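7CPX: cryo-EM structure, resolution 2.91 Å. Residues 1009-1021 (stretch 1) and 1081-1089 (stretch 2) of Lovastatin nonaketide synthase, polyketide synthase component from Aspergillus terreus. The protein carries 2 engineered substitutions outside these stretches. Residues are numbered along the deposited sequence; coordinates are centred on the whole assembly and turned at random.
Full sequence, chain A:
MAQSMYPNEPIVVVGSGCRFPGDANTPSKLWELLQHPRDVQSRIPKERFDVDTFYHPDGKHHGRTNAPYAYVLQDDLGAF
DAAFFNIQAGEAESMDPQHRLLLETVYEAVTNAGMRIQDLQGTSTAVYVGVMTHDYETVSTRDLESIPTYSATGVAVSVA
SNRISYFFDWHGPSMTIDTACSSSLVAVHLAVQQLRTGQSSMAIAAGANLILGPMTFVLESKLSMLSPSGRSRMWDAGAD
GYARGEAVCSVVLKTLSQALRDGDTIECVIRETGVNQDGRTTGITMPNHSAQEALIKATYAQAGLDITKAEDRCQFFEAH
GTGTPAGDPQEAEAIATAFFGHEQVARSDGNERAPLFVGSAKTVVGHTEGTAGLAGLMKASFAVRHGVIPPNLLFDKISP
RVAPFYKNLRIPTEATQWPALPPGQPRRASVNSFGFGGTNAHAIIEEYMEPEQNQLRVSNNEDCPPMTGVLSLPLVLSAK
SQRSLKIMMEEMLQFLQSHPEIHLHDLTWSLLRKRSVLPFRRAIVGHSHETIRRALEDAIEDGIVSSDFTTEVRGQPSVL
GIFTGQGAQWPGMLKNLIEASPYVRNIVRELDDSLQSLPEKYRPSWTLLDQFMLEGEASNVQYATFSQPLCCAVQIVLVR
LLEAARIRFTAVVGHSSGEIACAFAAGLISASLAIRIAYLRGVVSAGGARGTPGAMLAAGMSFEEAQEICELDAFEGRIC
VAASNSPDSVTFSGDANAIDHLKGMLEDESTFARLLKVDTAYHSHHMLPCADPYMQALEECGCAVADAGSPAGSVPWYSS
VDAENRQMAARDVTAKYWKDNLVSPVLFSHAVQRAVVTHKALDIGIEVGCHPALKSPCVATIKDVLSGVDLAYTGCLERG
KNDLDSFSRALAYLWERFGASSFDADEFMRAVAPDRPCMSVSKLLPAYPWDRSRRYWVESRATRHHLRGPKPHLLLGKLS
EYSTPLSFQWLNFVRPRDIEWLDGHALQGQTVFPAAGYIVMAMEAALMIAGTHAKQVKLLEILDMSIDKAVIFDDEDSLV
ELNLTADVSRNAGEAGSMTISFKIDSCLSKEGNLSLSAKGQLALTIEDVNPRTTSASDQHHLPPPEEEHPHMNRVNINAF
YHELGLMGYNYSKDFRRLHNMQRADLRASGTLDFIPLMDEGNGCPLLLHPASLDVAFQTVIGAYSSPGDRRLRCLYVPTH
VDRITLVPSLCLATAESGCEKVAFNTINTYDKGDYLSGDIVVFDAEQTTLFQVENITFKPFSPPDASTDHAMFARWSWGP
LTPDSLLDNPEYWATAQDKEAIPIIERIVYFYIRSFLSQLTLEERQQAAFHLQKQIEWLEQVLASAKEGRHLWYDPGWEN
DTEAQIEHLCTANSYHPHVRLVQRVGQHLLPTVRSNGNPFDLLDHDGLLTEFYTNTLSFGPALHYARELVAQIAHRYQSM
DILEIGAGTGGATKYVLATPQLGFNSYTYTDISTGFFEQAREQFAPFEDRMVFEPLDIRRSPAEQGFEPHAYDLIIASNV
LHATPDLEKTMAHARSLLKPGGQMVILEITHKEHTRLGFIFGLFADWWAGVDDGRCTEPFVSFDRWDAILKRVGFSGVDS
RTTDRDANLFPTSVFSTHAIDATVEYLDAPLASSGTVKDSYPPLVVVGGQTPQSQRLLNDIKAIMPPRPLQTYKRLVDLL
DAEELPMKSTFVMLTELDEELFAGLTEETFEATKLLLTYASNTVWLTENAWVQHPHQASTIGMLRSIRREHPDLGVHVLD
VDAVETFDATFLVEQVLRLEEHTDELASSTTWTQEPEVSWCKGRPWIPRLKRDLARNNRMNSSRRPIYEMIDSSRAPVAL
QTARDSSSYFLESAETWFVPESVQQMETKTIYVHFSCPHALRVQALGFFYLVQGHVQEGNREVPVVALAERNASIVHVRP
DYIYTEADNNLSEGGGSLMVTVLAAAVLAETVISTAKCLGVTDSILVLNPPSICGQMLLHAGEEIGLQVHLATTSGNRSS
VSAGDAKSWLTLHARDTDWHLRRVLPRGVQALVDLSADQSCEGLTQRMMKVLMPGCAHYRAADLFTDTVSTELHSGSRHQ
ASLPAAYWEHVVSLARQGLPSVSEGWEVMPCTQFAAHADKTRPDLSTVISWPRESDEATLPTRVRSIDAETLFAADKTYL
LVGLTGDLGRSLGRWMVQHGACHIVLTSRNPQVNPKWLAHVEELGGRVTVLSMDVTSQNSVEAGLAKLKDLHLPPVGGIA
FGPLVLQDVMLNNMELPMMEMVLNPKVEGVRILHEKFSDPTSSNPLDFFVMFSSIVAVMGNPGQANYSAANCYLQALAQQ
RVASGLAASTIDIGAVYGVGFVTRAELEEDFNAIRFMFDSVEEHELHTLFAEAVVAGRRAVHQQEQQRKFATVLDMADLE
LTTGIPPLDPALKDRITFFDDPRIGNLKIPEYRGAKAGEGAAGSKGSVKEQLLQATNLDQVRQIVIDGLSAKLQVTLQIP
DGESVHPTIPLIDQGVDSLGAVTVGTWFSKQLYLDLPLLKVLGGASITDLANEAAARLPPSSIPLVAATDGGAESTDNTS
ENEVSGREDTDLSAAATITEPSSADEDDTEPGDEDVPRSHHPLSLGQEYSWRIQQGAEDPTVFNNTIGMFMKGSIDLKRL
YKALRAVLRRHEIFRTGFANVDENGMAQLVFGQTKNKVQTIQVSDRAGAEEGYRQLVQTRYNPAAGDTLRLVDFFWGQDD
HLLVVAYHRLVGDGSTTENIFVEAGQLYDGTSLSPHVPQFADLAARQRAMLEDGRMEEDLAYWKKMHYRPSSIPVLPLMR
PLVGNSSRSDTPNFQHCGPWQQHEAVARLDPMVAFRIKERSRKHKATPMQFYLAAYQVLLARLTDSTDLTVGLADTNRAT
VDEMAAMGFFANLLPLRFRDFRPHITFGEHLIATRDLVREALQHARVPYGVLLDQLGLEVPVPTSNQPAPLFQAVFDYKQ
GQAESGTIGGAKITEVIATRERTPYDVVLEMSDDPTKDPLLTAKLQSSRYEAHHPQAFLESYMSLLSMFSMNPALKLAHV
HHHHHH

Stretch 1, residues 1009-1021: IAGTHAKQVKLLE
Stretch 2, residues 1081-1089: QLALTIEDV

Apolar centre of an antiparallel pairing between residues 1009-1021 and 1081-1089. Val1017, Leu1020, Leu1084 and Ile1086 share one face of the sheet, all buried. Val1017 (chi1 m) sets CG1 3.5 Å from both Leu1084 CD2 and Ile1086 CG2; Leu1084 is m,p and Ile1086 p,t. Leu1020 (t,t) brings CD2 to 3.5 Å from CD2 of Leu1082 (chi1 m, chi2 139°). The helix ending at Thr1012 adds a small methyl to this layer, Ala1010 CB lying 4.4 Å from Leu1084 CD2. Beyond the helix, Ala1014 (phi/psi 58/39) reverses the chain, and Lys1015 (-113/143) leads into extended backbone.

Strand 1019-1021 runs at 167° to strand 1081-1087. Gln1016 pairs with Glu1087 through two hydrogen bonds, N to O and O to N, each 2.8 Å. The non-hydrogen-bonded pair Val1017-Ile1086 follows, CA atoms 4.2 Å apart. A beta bulge then shifts the register by one: Lys1018, at -70/-34, turns the corner, and Thr1085 O accepts both Lys1018 N (2.5 Å, very short, 119° at H) and Leu1019 N (2.9 Å). Thr1085 N returns a bond to Leu1019 O at 2.9 Å. Leu1020 pairs with Leu1084 without hydrogen bonds, and Glu1021 closes the ladder with Ala1083, N to O and O to N both 2.9 Å. CA-H...O contacts supplement it, as from Leu1082 CA to Glu1021 O at 3.2 Å.

The other face carries Gln1016, Leu1019, Glu1021, Ala1083, Thr1085 and Glu1087. Leu1019 CB packs 3.8 Å from Thr1085 CB, while the short Ala1083 leaves its CB 3.7 Å from Glu1021 OE1 (Glu1021 m,t). At the polar edge Lys1018, with chi1 m and chi4 t, forms a salt bridge from NZ to OE2 of Glu1087 (p,t), its hydrogen bond weak at 3.3 Å. The interface buries 895 Å², both sides summed.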

# COMPACT_ATOMS: atom_id res chain seq x y z
N ILE A 1009 7.41 -7.73 9.79
CA ILE A 1009 6.13 -8.43 9.75
C ILE A 1009 6.03 -9.43 10.89
O ILE A 1009 5.00 -9.52 11.57
CB ILE A 1009 5.94 -9.11 8.38
CG1 ILE A 1009 5.84 -8.05 7.28
CG2 ILE A 1009 4.69 -9.97 8.39
CD1 ILE A 1009 5.98 -8.59 5.89
N ALA A 1010 7.10 -10.20 11.11
CA ALA A 1010 7.09 -11.16 12.21
C ALA A 1010 6.93 -10.45 13.55
O ALA A 1010 6.18 -10.91 14.42
CB ALA A 1010 8.37 -11.99 12.19
N GLY A 1011 7.62 -9.32 13.73
CA GLY A 1011 7.43 -8.55 14.94
C GLY A 1011 6.01 -8.05 15.09
O GLY A 1011 5.47 -8.00 16.20
N THR A 1012 5.38 -7.67 13.98
CA THR A 1012 3.99 -7.24 14.02
C THR A 1012 3.09 -8.36 14.54
O THR A 1012 2.11 -8.09 15.24
CB THR A 1012 3.53 -6.80 12.63
OG1 THR A 1012 4.38 -5.74 12.17
CG2 THR A 1012 2.09 -6.31 12.67
N HIS A 1013 3.41 -9.60 14.20
CA HIS A 1013 2.70 -10.77 14.71
C HIS A 1013 3.34 -11.33 15.97
O HIS A 1013 2.96 -12.42 16.41
CB HIS A 1013 2.63 -11.85 13.63
CG HIS A 1013 1.88 -11.43 12.41
ND1 HIS A 1013 0.50 -11.47 12.32
CD2 HIS A 1013 2.31 -10.96 11.21
CE1 HIS A 1013 0.12 -11.05 11.13
NE2 HIS A 1013 1.20 -10.73 10.44
N ALA A 1014 4.30 -10.62 16.56
CA ALA A 1014 5.01 -11.09 17.75
C ALA A 1014 5.69 -12.43 17.50
O ALA A 1014 5.70 -13.30 18.37
CB ALA A 1014 4.07 -11.18 18.95
N LYS A 1015 6.26 -12.60 16.31
CA LYS A 1015 6.93 -13.83 15.92
C LYS A 1015 8.42 -13.57 15.75
O LYS A 1015 8.82 -12.50 15.26
CB LYS A 1015 6.35 -14.38 14.62
CG LYS A 1015 4.86 -14.64 14.65
CD LYS A 1015 4.50 -15.71 15.67
CE LYS A 1015 3.05 -16.13 15.56
NZ LYS A 1015 2.68 -17.13 16.58
N GLN A 1016 9.24 -14.54 16.14
CA GLN A 1016 10.67 -14.51 15.89
C GLN A 1016 10.96 -15.47 14.74
O GLN A 1016 10.61 -16.66 14.81
CB GLN A 1016 11.47 -14.90 17.13
CG GLN A 1016 12.97 -14.92 16.90
CD GLN A 1016 13.76 -15.16 18.17
OE1 GLN A 1016 13.19 -15.43 19.23
NE2 GLN A 1016 15.08 -15.06 18.08
N VAL A 1017 11.60 -14.97 13.70
CA VAL A 1017 11.87 -15.76 12.50
C VAL A 1017 13.07 -16.66 12.78
O VAL A 1017 14.20 -16.19 12.91
CB VAL A 1017 12.12 -14.87 11.28
CG1 VAL A 1017 10.82 -14.31 10.76
CG2 VAL A 1017 13.07 -13.74 11.61
N LYS A 1018 12.81 -17.97 12.88
CA LYS A 1018 13.91 -18.92 12.99
C LYS A 1018 14.67 -19.02 11.67
O LYS A 1018 15.89 -19.21 11.67
CB LYS A 1018 13.38 -20.29 13.39
CG LYS A 1018 12.49 -20.30 14.63
CD LYS A 1018 13.24 -20.79 15.86
CE LYS A 1018 14.35 -19.83 16.26
NZ LYS A 1018 15.03 -20.26 17.51
N LEU A 1019 13.97 -18.88 10.55
CA LEU A 1019 14.57 -19.00 9.23
C LEU A 1019 13.83 -18.06 8.28
O LEU A 1019 12.63 -17.82 8.45
CB LEU A 1019 14.50 -20.44 8.72
CG LEU A 1019 15.83 -21.10 8.35
CD1 LEU A 1019 15.61 -22.56 8.02
CD2 LEU A 1019 16.46 -20.37 7.19
N LEU A 1020 14.54 -17.57 7.27
CA LEU A 1020 13.99 -16.55 6.36
C LEU A 1020 14.45 -16.87 4.94
O LEU A 1020 15.55 -16.50 4.53
CB LEU A 1020 14.44 -15.17 6.80
CG LEU A 1020 13.67 -13.95 6.29
CD1 LEU A 1020 14.24 -12.69 6.92
CD2 LEU A 1020 13.74 -13.86 4.78
N GLU A 1021 13.60 -17.57 4.19
CA GLU A 1021 13.87 -17.85 2.79
C GLU A 1021 13.26 -16.76 1.92
O GLU A 1021 12.23 -16.18 2.25
CB GLU A 1021 13.28 -19.20 2.37
CG GLU A 1021 13.58 -20.36 3.31
CD GLU A 1021 12.71 -21.57 3.03
OE1 GLU A 1021 12.05 -21.59 1.97
OE2 GLU A 1021 12.69 -22.49 3.87
N GLN A 1081 9.06 -13.86 -3.09
CA GLN A 1081 8.29 -14.36 -1.96
C GLN A 1081 9.23 -14.53 -0.77
O GLN A 1081 10.44 -14.65 -0.94
CB GLN A 1081 7.61 -15.70 -2.27
CG GLN A 1081 7.09 -15.82 -3.69
CD GLN A 1081 5.98 -14.84 -4.00
OE1 GLN A 1081 5.23 -14.44 -3.12
NE2 GLN A 1081 5.89 -14.43 -5.26
N LEU A 1082 8.65 -14.53 0.42
CA LEU A 1082 9.39 -14.77 1.65
C LEU A 1082 8.72 -15.91 2.40
O LEU A 1082 7.50 -15.89 2.61
CB LEU A 1082 9.42 -13.51 2.53
CG LEU A 1082 10.20 -12.32 1.98
CD1 LEU A 1082 9.45 -11.03 2.25
CD2 LEU A 1082 11.57 -12.27 2.61
N ALA A 1083 9.51 -16.89 2.81
CA ALA A 1083 9.04 -18.02 3.60
C ALA A 1083 9.74 -17.94 4.95
O ALA A 1083 10.94 -18.22 5.05
CB ALA A 1083 9.32 -19.34 2.90
N LEU A 1084 9.00 -17.56 5.98
CA LEU A 1084 9.53 -17.38 7.32
C LEU A 1084 9.15 -18.59 8.16
O LEU A 1084 7.96 -18.89 8.32
CB LEU A 1084 9.00 -16.10 7.96
CG LEU A 1084 9.45 -14.74 7.42
CD1 LEU A 1084 9.33 -14.66 5.92
CD2 LEU A 1084 8.62 -13.66 8.08
N THR A 1085 10.16 -19.29 8.68
CA THR A 1085 9.96 -20.27 9.74
C THR A 1085 10.09 -19.53 11.06
O THR A 1085 11.16 -18.98 11.37
CB THR A 1085 10.99 -21.39 9.64
OG1 THR A 1085 10.89 -22.02 8.35
CG2 THR A 1085 10.76 -22.43 10.73
N ILE A 1086 9.01 -19.51 11.83
CA ILE A 1086 8.84 -18.56 12.93
C ILE A 1086 8.52 -19.30 14.22
O ILE A 1086 8.14 -20.48 14.22
CB ILE A 1086 7.73 -17.54 12.62
CG1 ILE A 1086 6.50 -18.25 12.05
CG2 ILE A 1086 8.23 -16.49 11.66
CD1 ILE A 1086 5.29 -17.36 11.88
N GLU A 1087 8.67 -18.58 15.33
CA GLU A 1087 8.27 -19.04 16.65
C GLU A 1087 7.62 -17.88 17.39
O GLU A 1087 7.74 -16.72 17.00
CB GLU A 1087 9.47 -19.59 17.44
CG GLU A 1087 10.55 -18.56 17.73
CD GLU A 1087 11.69 -19.14 18.54
OE1 GLU A 1087 11.64 -20.34 18.87
OE2 GLU A 1087 12.64 -18.39 18.85
N ASP A 1088 6.91 -18.21 18.47
CA ASP A 1088 6.13 -17.21 19.18
C ASP A 1088 7.00 -16.12 19.81
O ASP A 1088 6.48 -15.06 20.16
CB ASP A 1088 5.28 -17.87 20.27
CG ASP A 1088 6.12 -18.63 21.28
OD1 ASP A 1088 7.35 -18.70 21.10
OD2 ASP A 1088 5.54 -19.16 22.25
N VAL A 1089 8.30 -16.36 19.96
CA VAL A 1089 9.18 -15.38 20.58
C VAL A 1089 9.25 -14.14 19.70
O VAL A 1089 9.07 -13.02 20.17
CB VAL A 1089 10.58 -15.96 20.83
CG1 VAL A 1089 11.47 -14.92 21.52
CG2 VAL A 1089 10.51 -17.23 21.67